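Local coordinates for protein MdbA (Actinomyces oris, PDB 4Z7X) that acts as a thiol-disulfide oxidoreductase with a thioredoxin-like fold, probably forming disulfide bonds in exported proteins linked to sortase-mediated pilus assembly, at residues H69-E74 against I133-I138; T105-N110 against E149-A154. One frame throughout, in Å; residues are numbered along the deposited sequence. Where two conformers were deposited one is given.

Contact 1. Residues H69-E74 against I133-I138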
loop_
_atom_site.group_PDB
_atom_site.type_symbol
_atom_site.label_atom_id
_atom_site.label_comp_id
_atom_site.label_asym_id
_atom_site.label_seq_id
_atom_site.Cartn_x
_atom_site.Cartn_y
_atom_site.Cartn_z
ATOM N N HIS A 69 3.037 12.172 6.089
ATOM C CA HIS A 69 1.793 12.523 5.445
ATOM C C HIS A 69 1.012 11.283 4.994
ATOM O O HIS A 69 -0.224 11.239 5.081
ATOM C CB HIS A 69 2.046 13.462 4.270
ATOM C CG HIS A 69 2.597 14.780 4.680
ATOM N ND1 HIS A 69 3.931 15.098 4.586
ATOM C CD2 HIS A 69 1.987 15.856 5.219
ATOM C CE1 HIS A 69 4.114 16.326 5.035
ATOM N NE2 HIS A 69 2.948 16.804 5.428
ATOM N N CYS A 70 1.724 10.282 4.501
ATOM C CA CYS A 70 1.131 8.979 4.179
ATOM C C CYS A 70 0.571 8.283 5.422
ATOM O O CYS A 70 -0.474 7.668 5.356
ATOM C CB CYS A 70 2.160 8.062 3.511
ATOM S SG CYS A 70 2.634 8.660 1.882
ATOM N N ALA A 71 1.265 8.382 6.544
ATOM C CA ALA A 71 0.759 7.773 7.785
ATOM C C ALA A 71 -0.534 8.449 8.201
ATOM O O ALA A 71 -1.481 7.770 8.605
ATOM C CB ALA A 71 1.807 7.855 8.900
ATOM N N GLN A 72 -0.589 9.777 8.098
ATOM C CA GLN A 72 -1.793 10.534 8.469
ATOM C C GLN A 72 -2.925 10.154 7.515
ATOM O O GLN A 72 -4.084 9.991 7.930
ATOM C CB GLN A 72 -1.546 12.057 8.368
ATOM C CG GLN A 72 -0.596 12.634 9.409
ATOM C CD GLN A 72 -0.357 14.133 9.228
ATOM O OE1 GLN A 72 0.723 14.559 8.811
ATOM N NE2 GLN A 72 -1.369 14.933 9.526
ATOM N N PHE A 73 -2.588 10.031 6.219
ATOM C CA PHE A 73 -3.569 9.698 5.206
ATOM C C PHE A 73 -4.183 8.359 5.481
ATOM O O PHE A 73 -5.406 8.213 5.432
ATOM C CB PHE A 73 -2.918 9.731 3.808
ATOM C CG PHE A 73 -3.885 9.535 2.660
ATOM C CD1 PHE A 73 -4.274 8.250 2.284
ATOM C CD2 PHE A 73 -4.392 10.634 1.940
ATOM C CE1 PHE A 73 -5.169 8.058 1.244
ATOM C CE2 PHE A 73 -5.261 10.446 0.891
ATOM C CZ PHE A 73 -5.659 9.157 0.540
ATOM N N GLU A 74 -3.347 7.381 5.765
ATOM C CA GLU A 74 -3.812 6.047 6.069
ATOM C C GLU A 74 -4.721 6.063 7.307
ATOM O O GLU A 74 -5.802 5.443 7.304
ATOM C CB GLU A 74 -2.622 5.105 6.261
ATOM C CG GLU A 74 -3.006 3.733 6.828
ATOM C CD GLU A 74 -3.823 2.842 5.890
ATOM O OE1 GLU A 74 -4.353 1.807 6.388
ATOM O OE2 GLU A 74 -3.913 3.172 4.680
ATOM N N ILE A 133 2.305 1.807 13.387
ATOM C CA ILE A 133 3.582 1.854 14.136
ATOM C C ILE A 133 4.218 3.255 13.974
ATOM O O ILE A 133 4.658 3.889 14.944
ATOM C CB ILE A 133 4.598 0.774 13.659
ATOM C CG1 ILE A 133 4.167 -0.606 14.103
ATOM C CG2 ILE A 133 5.993 1.015 14.200
ATOM C CD1 ILE A 133 5.002 -1.731 13.533
ATOM N N PHE A 134 4.274 3.718 12.737
ATOM C CA PHE A 134 4.908 4.978 12.433
ATOM C C PHE A 134 4.118 6.116 13.065
ATOM O O PHE A 134 4.698 7.003 13.675
ATOM C CB PHE A 134 5.025 5.149 10.911
ATOM C CG PHE A 134 5.952 6.249 10.488
ATOM C CD1 PHE A 134 7.293 5.988 10.241
ATOM C CD2 PHE A 134 5.497 7.534 10.330
ATOM C CE1 PHE A 134 8.154 6.995 9.854
ATOM C CE2 PHE A 134 6.358 8.553 9.941
ATOM C CZ PHE A 134 7.688 8.282 9.699
ATOM N N SER A 135 2.790 6.083 12.936
ATOM C CA SER A 135 1.983 7.116 13.554
ATOM C C SER A 135 2.180 7.182 15.064
ATOM O O SER A 135 2.283 8.254 15.648
ATOM C CB SER A 135 0.496 6.898 13.265
ATOM O OG SER A 135 0.219 7.089 11.921
ATOM N N GLN A 136 2.215 6.036 15.718
ATOM C CA GLN A 136 2.384 6.054 17.154
ATOM C C GLN A 136 3.787 6.631 17.496
ATOM O O GLN A 136 3.958 7.411 18.475
ATOM C CB GLN A 136 2.166 4.652 17.735
ATOM C CG GLN A 136 0.688 4.244 17.744
ATOM C CD GLN A 136 -0.169 5.161 18.612
ATOM O OE1 GLN A 136 0.108 5.366 19.792
ATOM N NE2 GLN A 136 -1.202 5.731 18.015
ATOM N N ALA A 137 4.808 6.287 16.709
ATOM C CA ALA A 137 6.152 6.827 16.978
ATOM C C ALA A 137 6.225 8.349 16.821
ATOM O O ALA A 137 6.909 9.007 17.582
ATOM C CB ALA A 137 7.235 6.135 16.120
ATOM N N ILE A 138 5.550 8.893 15.802
ATOM C CA ILE A 138 5.507 10.332 15.569
ATOM C C ILE A 138 4.919 11.050 16.784
ATOM O O ILE A 138 5.409 12.110 17.194
ATOM C CB ILE A 138 4.618 10.680 14.323
ATOM C CG1 ILE A 138 5.304 10.287 13.041
ATOM C CG2 ILE A 138 4.325 12.177 14.236
ATOM C CD1 ILE A 138 4.307 10.156 11.901
HETATM O O HOH W 1 -1.307 5.649 10.261
#

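Contact 2. Residues T105-N110 against E149-A154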
loop_
_atom_site.group_PDB
_atom_site.type_symbol
_atom_site.label_atom_id
_atom_site.label_comp_id
_atom_site.label_asym_id
_atom_site.label_seq_id
_atom_site.Cartn_x
_atom_site.Cartn_y
_atom_site.Cartn_z
ATOM N N THR A 105 11.609 1.885 5.412
ATOM C CA THR A 105 10.801 1.502 4.281
ATOM C C THR A 105 11.187 0.134 3.740
ATOM O O THR A 105 10.287 -0.657 3.414
ATOM C CB THR A 105 10.865 2.589 3.194
ATOM O OG1 THR A 105 10.396 3.809 3.778
ATOM C CG2 THR A 105 10.050 2.214 1.956
ATOM N N SER A 106 12.493 -0.156 3.641
ATOM C CA SER A 106 12.909 -1.477 3.197
ATOM C C SER A 106 12.523 -2.557 4.212
ATOM O O SER A 106 12.185 -3.666 3.836
ATOM C CB SER A 106 14.414 -1.550 2.925
ATOM O OG SER A 106 14.760 -0.764 1.779
ATOM N N VAL A 107 12.639 -2.247 5.498
ATOM C CA VAL A 107 12.261 -3.213 6.530
ATOM C C VAL A 107 10.783 -3.580 6.363
ATOM O O VAL A 107 10.422 -4.776 6.291
ATOM C CB VAL A 107 12.562 -2.685 7.924
ATOM C CG1 VAL A 107 12.073 -3.651 8.991
ATOM C CG2 VAL A 107 14.065 -2.450 8.080
ATOM N N VAL A 108 9.942 -2.559 6.302
ATOM C CA VAL A 108 8.504 -2.789 6.145
ATOM C C VAL A 108 8.199 -3.497 4.829
ATOM O O VAL A 108 7.408 -4.455 4.822
ATOM C CB VAL A 108 7.658 -1.508 6.232
ATOM C CG1 VAL A 108 6.188 -1.853 6.081
ATOM C CG2 VAL A 108 7.890 -0.781 7.532
HETATM N N MSE A 109 8.831 -3.058 3.720
HETATM C CA MSE A 109 8.548 -3.708 2.436
HETATM C C MSE A 109 8.951 -5.185 2.423
HETATM O O MSE A 109 8.292 -6.019 1.815
HETATM C CB MSE A 109 9.095 -2.918 1.243
HETATM C CG MSE A 109 8.262 -1.664 1.068
HETATM SE SE MSE A 109 8.807 -0.607 -0.479
HETATM C CE MSE A 109 8.339 -1.893 -1.854
ATOM N N ASN A 110 10.047 -5.536 3.076
ATOM C CA ASN A 110 10.410 -6.934 3.148
ATOM C C ASN A 110 9.394 -7.760 3.934
ATOM O O ASN A 110 9.042 -8.859 3.528
ATOM C CB ASN A 110 11.828 -7.071 3.717
ATOM C CG ASN A 110 12.868 -6.925 2.631
ATOM O OD1 ASN A 110 12.932 -7.780 1.770
ATOM N ND2 ASN A 110 13.674 -5.864 2.653
ATOM N N GLU A 149 10.940 -6.873 15.176
ATOM C CA GLU A 149 10.158 -7.411 16.272
ATOM C C GLU A 149 8.827 -6.668 16.403
ATOM O O GLU A 149 7.808 -7.281 16.647
ATOM C CB GLU A 149 10.977 -7.322 17.566
ATOM C CG GLU A 149 12.196 -8.251 17.542
ATOM C CD GLU A 149 13.344 -7.888 16.568
ATOM O OE1 GLU A 149 13.643 -6.676 16.366
ATOM O OE2 GLU A 149 13.984 -8.843 16.014
ATOM N N GLY A 150 8.849 -5.356 16.141
ATOM C CA GLY A 150 7.653 -4.539 16.129
ATOM C C GLY A 150 6.724 -4.955 15.011
ATOM O O GLY A 150 5.510 -4.975 15.177
ATOM N N LEU A 151 7.277 -5.252 13.844
ATOM C CA LEU A 151 6.433 -5.742 12.736
ATOM C C LEU A 151 5.869 -7.124 12.995
ATOM O O LEU A 151 4.774 -7.407 12.569
ATOM C CB LEU A 151 7.188 -5.736 11.413
ATOM C CG LEU A 151 7.516 -4.329 10.868
ATOM C CD1 LEU A 151 8.623 -4.373 9.835
ATOM C CD2 LEU A 151 6.230 -3.672 10.330
ATOM N N VAL A 152 6.627 -7.990 13.649
ATOM C CA VAL A 152 6.096 -9.294 14.080
ATOM C C VAL A 152 4.885 -9.039 15.010
ATOM O O VAL A 152 3.833 -9.651 14.876
ATOM C CB VAL A 152 7.173 -10.127 14.766
ATOM C CG1 VAL A 152 6.571 -11.364 15.401
ATOM C CG2 VAL A 152 8.252 -10.573 13.744
ATOM N N ALA A 153 5.032 -8.100 15.922
ATOM C CA ALA A 153 3.930 -7.783 16.834
ATOM C C ALA A 153 2.732 -7.207 16.092
ATOM O O ALA A 153 1.597 -7.569 16.381
ATOM C CB ALA A 153 4.396 -6.889 17.948
ATOM N N ALA A 154 2.965 -6.363 15.090
ATOM C CA ALA A 154 1.879 -5.834 14.291
ATOM C C ALA A 154 1.192 -6.951 13.500
ATOM O O ALA A 154 -0.022 -6.960 13.334
ATOM C CB ALA A 154 2.392 -4.782 13.343
#

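Contact 1. Residues H69-E74 against I133-I138
A71 and S135 bring two helices close together, with their CA atoms 5.9 Å apart, the closest CA pair between segments 69-74 and 133-138. The small side chains at this point permit so short a spacing. The CB of A71 points across and comes to 3.5 Å from OG of S135, so the methyl group lies against the hydroxyl. S135 has OG anti to its own carbonyl carbon (chi1 -68°), which leaves the hydroxyl beside the backbone N; it also makes a weak hydrogen bond to the carbonyl of F131, one turn back in helix 123-140. On the apolar side, CD2 of F134 lies 4.0 Å from CB of A71. F134 was modelled in two conformers, and this touch is that of one of them.

The polar link between the segments is indirect. OG of S135 and O of A71 are 3.8 Å apart, and one water joins them: it donates to O of A71 over 2.7 Å and is hydrogen-bonded to OG of S135 at 2.7 Å.

F131 touches A71, E74 and C70, and C70 also rests on T196. C70 is the second cysteine of a CxxC sequence at the start of helix 68-86, consistent with the redox motif of thioredoxin-like oxidoreductases. The contact therefore helps join the helix at whose start this motif lies to helix 123-140, where F131 and H127 add further contacts. Between segments 69-74 and 133-138 themselves, the chemistry implies direct touches that are van der Waals, resting mainly on one methyl group, and a polar link that runs through the water.

Contact 2. Residues T105-N110 against E149-A154
L151 reaches from helix 148-157 to V107 and V108 of helix 103-118, and its branch CD1 makes the closest touches. The nearest is between CD1 of L151 and CG1 of V107, 3.6 Å apart, where the two side chains meet at a slant. V107 presents this methyl because CG1 stands anti to the backbone N (chi1 176°). The same CD1 also lies over the backbone of the facing helix, 4.0 Å from CA of V108. CG2 of V108 is more loosely approached, at 4.3 Å from CD1 of L151, and CD2 of the leucine comes almost as near to it. The helices themselves stay farther apart, with 7.5 Å between CA of V108 and CA of L151, and the leucine spans the interval. F126 of helix 123-140 and V172 of helix 168-174 extend the apolar surroundings, touching L151 and V107 respectively.

The side-chain hydrogen bond within the segments belongs to N110: its ND2 donates to O of S106 over 2.9 Å, rather bent (N-H...O 134°) and from above the carbonyl plane; the helical bond from N of N110 reaches the same oxygen from the other face. The amide is held further by D175 and by the backbone N of Y177, which ties this helix to the loop ahead of helix 178-190.

The packing of helices 103-118 and 148-157, which with helix 123-140 lie between strands 91-96 and 198-201, is consistent with the helical insertion in the thioredoxin fold of DsbA-like oxidoreductases.

The two contacts alternate along the chain: 69-74, then 105-110, 133-138 and finally 149-154. Their centres lie 14 Å apart, and I133 joins them directly. Its CD1 is 3.7 Å from O of G150 and 3.9 Å from CD2 of L151. Helices 103-118, 123-140 and 148-157 follow one another in sequence, between strands 91-96 and 198-201 of the mixed sheet, whereas helix 68-86 precedes strand 91-96. Contact 2 thus lies within what is probably the helical insertion, and contact 1 connects it to the helix at whose start the CxxC sequence lies, an organisation resembling DsbA.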